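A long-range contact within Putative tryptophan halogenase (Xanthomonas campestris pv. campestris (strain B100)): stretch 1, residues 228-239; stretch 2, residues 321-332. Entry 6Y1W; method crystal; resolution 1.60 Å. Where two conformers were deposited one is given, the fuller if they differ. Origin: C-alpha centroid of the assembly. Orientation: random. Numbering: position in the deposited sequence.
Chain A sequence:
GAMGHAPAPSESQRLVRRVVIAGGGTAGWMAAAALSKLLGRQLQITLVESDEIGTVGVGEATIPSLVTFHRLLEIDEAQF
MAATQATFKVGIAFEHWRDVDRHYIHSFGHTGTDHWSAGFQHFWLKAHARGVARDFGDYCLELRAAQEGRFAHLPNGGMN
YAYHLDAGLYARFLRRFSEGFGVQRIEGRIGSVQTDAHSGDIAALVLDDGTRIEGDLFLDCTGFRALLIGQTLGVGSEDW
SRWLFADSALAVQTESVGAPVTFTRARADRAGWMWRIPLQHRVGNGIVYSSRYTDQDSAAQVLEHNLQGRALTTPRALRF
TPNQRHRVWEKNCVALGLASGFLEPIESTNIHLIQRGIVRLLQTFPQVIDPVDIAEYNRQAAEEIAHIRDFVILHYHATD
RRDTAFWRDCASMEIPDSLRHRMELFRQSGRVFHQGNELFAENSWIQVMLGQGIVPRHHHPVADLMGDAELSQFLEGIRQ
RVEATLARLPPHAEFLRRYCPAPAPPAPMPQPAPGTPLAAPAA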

# COMPACT_ATOMS: atom_id res chain seq x y z
N LEU A 228 -16.26 -4.14 -28.12
CA LEU A 228 -17.04 -3.16 -27.38
C LEU A 228 -16.23 -1.91 -27.00
O LEU A 228 -16.62 -0.79 -27.35
CB LEU A 228 -17.66 -3.81 -26.13
CG LEU A 228 -18.41 -5.13 -26.36
CD1 LEU A 228 -19.07 -5.60 -25.03
CD2 LEU A 228 -19.47 -5.00 -27.41
N ILE A 229 -15.13 -2.09 -26.27
CA ILE A 229 -14.40 -0.95 -25.73
C ILE A 229 -13.71 -0.20 -26.86
O ILE A 229 -13.56 1.03 -26.79
CB ILE A 229 -13.41 -1.42 -24.65
CG1 ILE A 229 -12.85 -0.25 -23.82
CG2 ILE A 229 -12.27 -2.26 -25.26
CD1 ILE A 229 -13.83 0.33 -22.76
N GLY A 230 -13.34 -0.92 -27.92
CA GLY A 230 -12.63 -0.32 -29.04
C GLY A 230 -13.50 -0.00 -30.23
O GLY A 230 -13.67 1.17 -30.59
N GLN A 231 -14.05 -1.04 -30.85
CA GLN A 231 -14.74 -0.82 -32.12
C GLN A 231 -16.03 -0.02 -31.94
O GLN A 231 -16.41 0.73 -32.84
CB GLN A 231 -15.06 -2.15 -32.79
CG GLN A 231 -13.77 -2.96 -33.10
CD GLN A 231 -13.99 -4.12 -34.03
OE1 GLN A 231 -14.82 -4.06 -34.94
NE2 GLN A 231 -13.22 -5.18 -33.84
N THR A 232 -16.69 -0.15 -30.79
CA THR A 232 -17.96 0.53 -30.54
C THR A 232 -17.74 1.83 -29.78
O THR A 232 -18.14 2.90 -30.25
CB THR A 232 -18.92 -0.38 -29.74
OG1 THR A 232 -19.15 -1.59 -30.45
CG2 THR A 232 -20.27 0.34 -29.53
N LEU A 233 -17.11 1.78 -28.62
CA LEU A 233 -16.97 2.97 -27.80
C LEU A 233 -15.75 3.82 -28.15
O LEU A 233 -15.63 4.94 -27.63
CB LEU A 233 -16.94 2.57 -26.33
CG LEU A 233 -18.23 1.88 -25.84
CD1 LEU A 233 -18.08 1.41 -24.42
CD2 LEU A 233 -19.41 2.84 -25.93
N GLY A 234 -14.83 3.32 -28.97
CA GLY A 234 -13.75 4.17 -29.46
C GLY A 234 -12.72 4.59 -28.44
O GLY A 234 -12.10 5.66 -28.60
N VAL A 235 -12.51 3.81 -27.38
CA VAL A 235 -11.49 4.15 -26.40
C VAL A 235 -10.15 3.76 -27.00
O VAL A 235 -9.97 2.61 -27.42
CB VAL A 235 -11.73 3.41 -25.07
CG1 VAL A 235 -10.68 3.79 -24.06
CG2 VAL A 235 -13.17 3.67 -24.54
N GLY A 236 -9.25 4.72 -27.14
CA GLY A 236 -7.94 4.43 -27.68
C GLY A 236 -7.04 3.79 -26.64
O GLY A 236 -7.42 3.59 -25.48
N SER A 237 -5.79 3.52 -27.04
CA SER A 237 -4.80 2.95 -26.14
C SER A 237 -3.49 3.72 -26.20
O SER A 237 -3.19 4.36 -27.21
CB SER A 237 -4.58 1.48 -26.47
OG SER A 237 -5.84 0.84 -26.56
N GLU A 238 -2.74 3.67 -25.08
CA GLU A 238 -1.46 4.35 -24.93
C GLU A 238 -0.41 3.45 -25.56
O GLU A 238 -0.42 2.24 -25.32
CB GLU A 238 -1.14 4.60 -23.45
CG GLU A 238 -0.04 5.65 -23.19
CD GLU A 238 0.60 5.58 -21.78
OE1 GLU A 238 0.00 4.98 -20.84
OE2 GLU A 238 1.72 6.11 -21.61
N ASP A 239 0.43 4.01 -26.42
CA ASP A 239 1.44 3.25 -27.15
C ASP A 239 2.71 3.17 -26.31
O ASP A 239 3.31 4.21 -25.97
CB ASP A 239 1.71 3.94 -28.48
CG ASP A 239 2.78 3.27 -29.30
OD1 ASP A 239 3.16 2.11 -29.04
OD2 ASP A 239 3.23 3.93 -30.26
N THR A 321 1.07 -5.85 -29.28
CA THR A 321 1.80 -4.60 -29.09
C THR A 321 1.59 -4.15 -27.65
O THR A 321 0.47 -4.30 -27.12
CB THR A 321 1.37 -3.50 -30.09
OG1 THR A 321 2.27 -2.38 -30.03
CG2 THR A 321 -0.07 -3.05 -29.87
N PRO A 322 2.64 -3.65 -26.99
CA PRO A 322 2.56 -3.25 -25.58
C PRO A 322 1.76 -1.96 -25.45
O PRO A 322 2.05 -0.98 -26.13
CB PRO A 322 4.03 -3.01 -25.19
CG PRO A 322 4.67 -2.60 -26.56
CD PRO A 322 3.99 -3.45 -27.57
N ASN A 323 0.73 -2.00 -24.61
CA ASN A 323 -0.22 -0.89 -24.54
C ASN A 323 -1.12 -0.99 -23.32
O ASN A 323 -1.29 -2.06 -22.70
CB ASN A 323 -1.08 -0.85 -25.79
CG ASN A 323 -2.22 -1.86 -25.72
OD1 ASN A 323 -3.30 -1.56 -25.20
ND2 ASN A 323 -1.96 -3.08 -26.17
N GLN A 324 -1.79 0.13 -23.02
CA GLN A 324 -2.89 0.14 -22.05
C GLN A 324 -4.03 0.94 -22.65
O GLN A 324 -3.80 2.02 -23.21
CB GLN A 324 -2.48 0.70 -20.66
CG GLN A 324 -2.48 2.25 -20.45
CD GLN A 324 -2.42 2.70 -18.98
OE1 GLN A 324 -3.33 2.45 -18.18
NE2 GLN A 324 -1.34 3.40 -18.62
N ARG A 325 -5.24 0.40 -22.57
CA ARG A 325 -6.43 1.14 -22.93
C ARG A 325 -6.48 2.41 -22.08
O ARG A 325 -6.16 2.37 -20.89
CB ARG A 325 -7.64 0.23 -22.68
CG ARG A 325 -8.95 0.55 -23.36
CD ARG A 325 -8.90 0.50 -24.86
NE ARG A 325 -8.73 -0.79 -25.50
CZ ARG A 325 -8.96 -0.99 -26.80
NH1 ARG A 325 -8.75 -2.18 -27.34
NH2 ARG A 325 -9.37 0.02 -27.58
N HIS A 326 -6.83 3.55 -22.69
CA HIS A 326 -6.81 4.81 -21.93
C HIS A 326 -7.75 4.75 -20.73
O HIS A 326 -7.44 5.31 -19.67
CB HIS A 326 -7.18 5.99 -22.81
CG HIS A 326 -6.09 6.37 -23.75
ND1 HIS A 326 -4.80 6.59 -23.33
CD2 HIS A 326 -6.09 6.53 -25.10
CE1 HIS A 326 -4.05 6.90 -24.37
NE2 HIS A 326 -4.80 6.87 -25.46
N ARG A 327 -8.93 4.17 -20.92
CA ARG A 327 -9.84 3.92 -19.82
C ARG A 327 -10.30 2.48 -19.95
O ARG A 327 -10.61 2.04 -21.06
CB ARG A 327 -11.03 4.90 -19.87
CG ARG A 327 -10.59 6.34 -19.71
CD ARG A 327 -11.73 7.34 -19.95
NE ARG A 327 -12.33 7.23 -21.27
CZ ARG A 327 -11.74 7.61 -22.40
NH1 ARG A 327 -10.51 8.12 -22.38
NH2 ARG A 327 -12.39 7.47 -23.56
N VAL A 328 -10.26 1.72 -18.86
CA VAL A 328 -10.71 0.34 -18.99
C VAL A 328 -12.20 0.20 -18.71
O VAL A 328 -12.81 -0.76 -19.19
CB VAL A 328 -9.88 -0.59 -18.08
CG1 VAL A 328 -8.48 -0.71 -18.66
CG2 VAL A 328 -9.79 -0.07 -16.67
N TRP A 329 -12.79 1.17 -18.01
CA TRP A 329 -14.23 1.20 -17.78
C TRP A 329 -14.73 2.46 -18.48
O TRP A 329 -14.32 3.57 -18.12
CB TRP A 329 -14.55 1.25 -16.29
CG TRP A 329 -16.03 1.07 -15.95
CD1 TRP A 329 -17.11 1.28 -16.76
CD2 TRP A 329 -16.54 0.63 -14.70
NE1 TRP A 329 -18.28 1.01 -16.08
CE2 TRP A 329 -17.96 0.62 -14.81
CE3 TRP A 329 -15.95 0.27 -13.50
CZ2 TRP A 329 -18.78 0.23 -13.78
CZ3 TRP A 329 -16.79 -0.11 -12.43
CH2 TRP A 329 -18.19 -0.11 -12.58
N GLU A 330 -15.58 2.27 -19.48
CA GLU A 330 -16.14 3.39 -20.24
C GLU A 330 -17.64 3.17 -20.29
O GLU A 330 -18.08 2.12 -20.77
CB GLU A 330 -15.52 3.44 -21.64
CG GLU A 330 -16.16 4.44 -22.60
CD GLU A 330 -15.60 5.82 -22.42
OE1 GLU A 330 -14.76 6.01 -21.51
OE2 GLU A 330 -16.01 6.71 -23.19
N LYS A 331 -18.42 4.15 -19.81
CA LYS A 331 -19.88 4.01 -19.77
C LYS A 331 -20.23 2.70 -19.07
O LYS A 331 -19.85 2.52 -17.92
CB LYS A 331 -20.47 4.09 -21.17
CG LYS A 331 -20.08 5.40 -21.94
CD LYS A 331 -20.98 5.67 -23.15
CE LYS A 331 -20.67 7.04 -23.78
NZ LYS A 331 -20.44 8.02 -22.70
N ASN A 332 -20.98 1.81 -19.72
CA ASN A 332 -21.38 0.55 -19.07
C ASN A 332 -20.59 -0.65 -19.60
O ASN A 332 -21.12 -1.77 -19.64
CB ASN A 332 -22.89 0.30 -19.21
CG ASN A 332 -23.34 0.08 -20.65
OD1 ASN A 332 -22.71 0.53 -21.61
ND2 ASN A 332 -24.41 -0.66 -20.82
O HOH W 1 -17.43 6.11 -25.75
O HOH W 2 -5.83 -1.65 -25.83
O HOH W 3 1.99 -0.17 -28.48

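Two short antiparallel strands, Ser237-Asp239 and Asn323-Arg325, join these stretches, and an apolar patch extends the contact. Together they bury 833 Å².

Glu238 and Gln324 form the hydrogen-bonded pair of the ladder. Glu238 N donates to Gln324 O at 2.7 Å. The return bond, Gln324 N to Glu238 O, is weak at 3.4 Å. Their side chains lie on the same face of the sheet, so Gln324 NE2 can also donate to Glu238 OE1 at 3.0 Å. Beyond the strand, His326 N donates to Gly236 O at 2.9 Å, nearly straight. The His326 ring lays one face over Ser237 C and Glu238 N.

Arg325 CB points away from stretch 1, but the side chain bends back. Its NH2 donates to Val235 O at 2.7 Å, near the guanidinium plane. Ser237 OG lies over one face of the group, and Ile229 CG2 and Gly230 N over the opposite face. Arg325 NH1 is satisfied elsewhere in the structure. Gly230 suits this place: an ideal CB there would sit 3.1 Å from Arg325 NH2, which is tight.

Waters satisfy further polar atoms. Water 2 links Ser237 OG and Asn323 OD1, at 2.6 Å from each. Water 3 joins Asp239 OD1, Thr321 OG1 and Pro322 O. Water 1 donates to Leu233 O and Glu330 OE2.

Ile229, Leu233 and Val235 point toward stretch 2 and supply the apolar surface. Ile229 CD1 packs 3.7 Å from Glu330 CB, and Val235 CG2 lies 3.6 Å from Glu330 CG. These are the aliphatic carbons of Glu330; its OE1 takes a 2.7 Å salt bridge from Arg327 NE. Arg327 O is buried without a polar partner, 3.5 Å from Val235 CG1. Gly234 follows the helix with positive phi, which favours glycine.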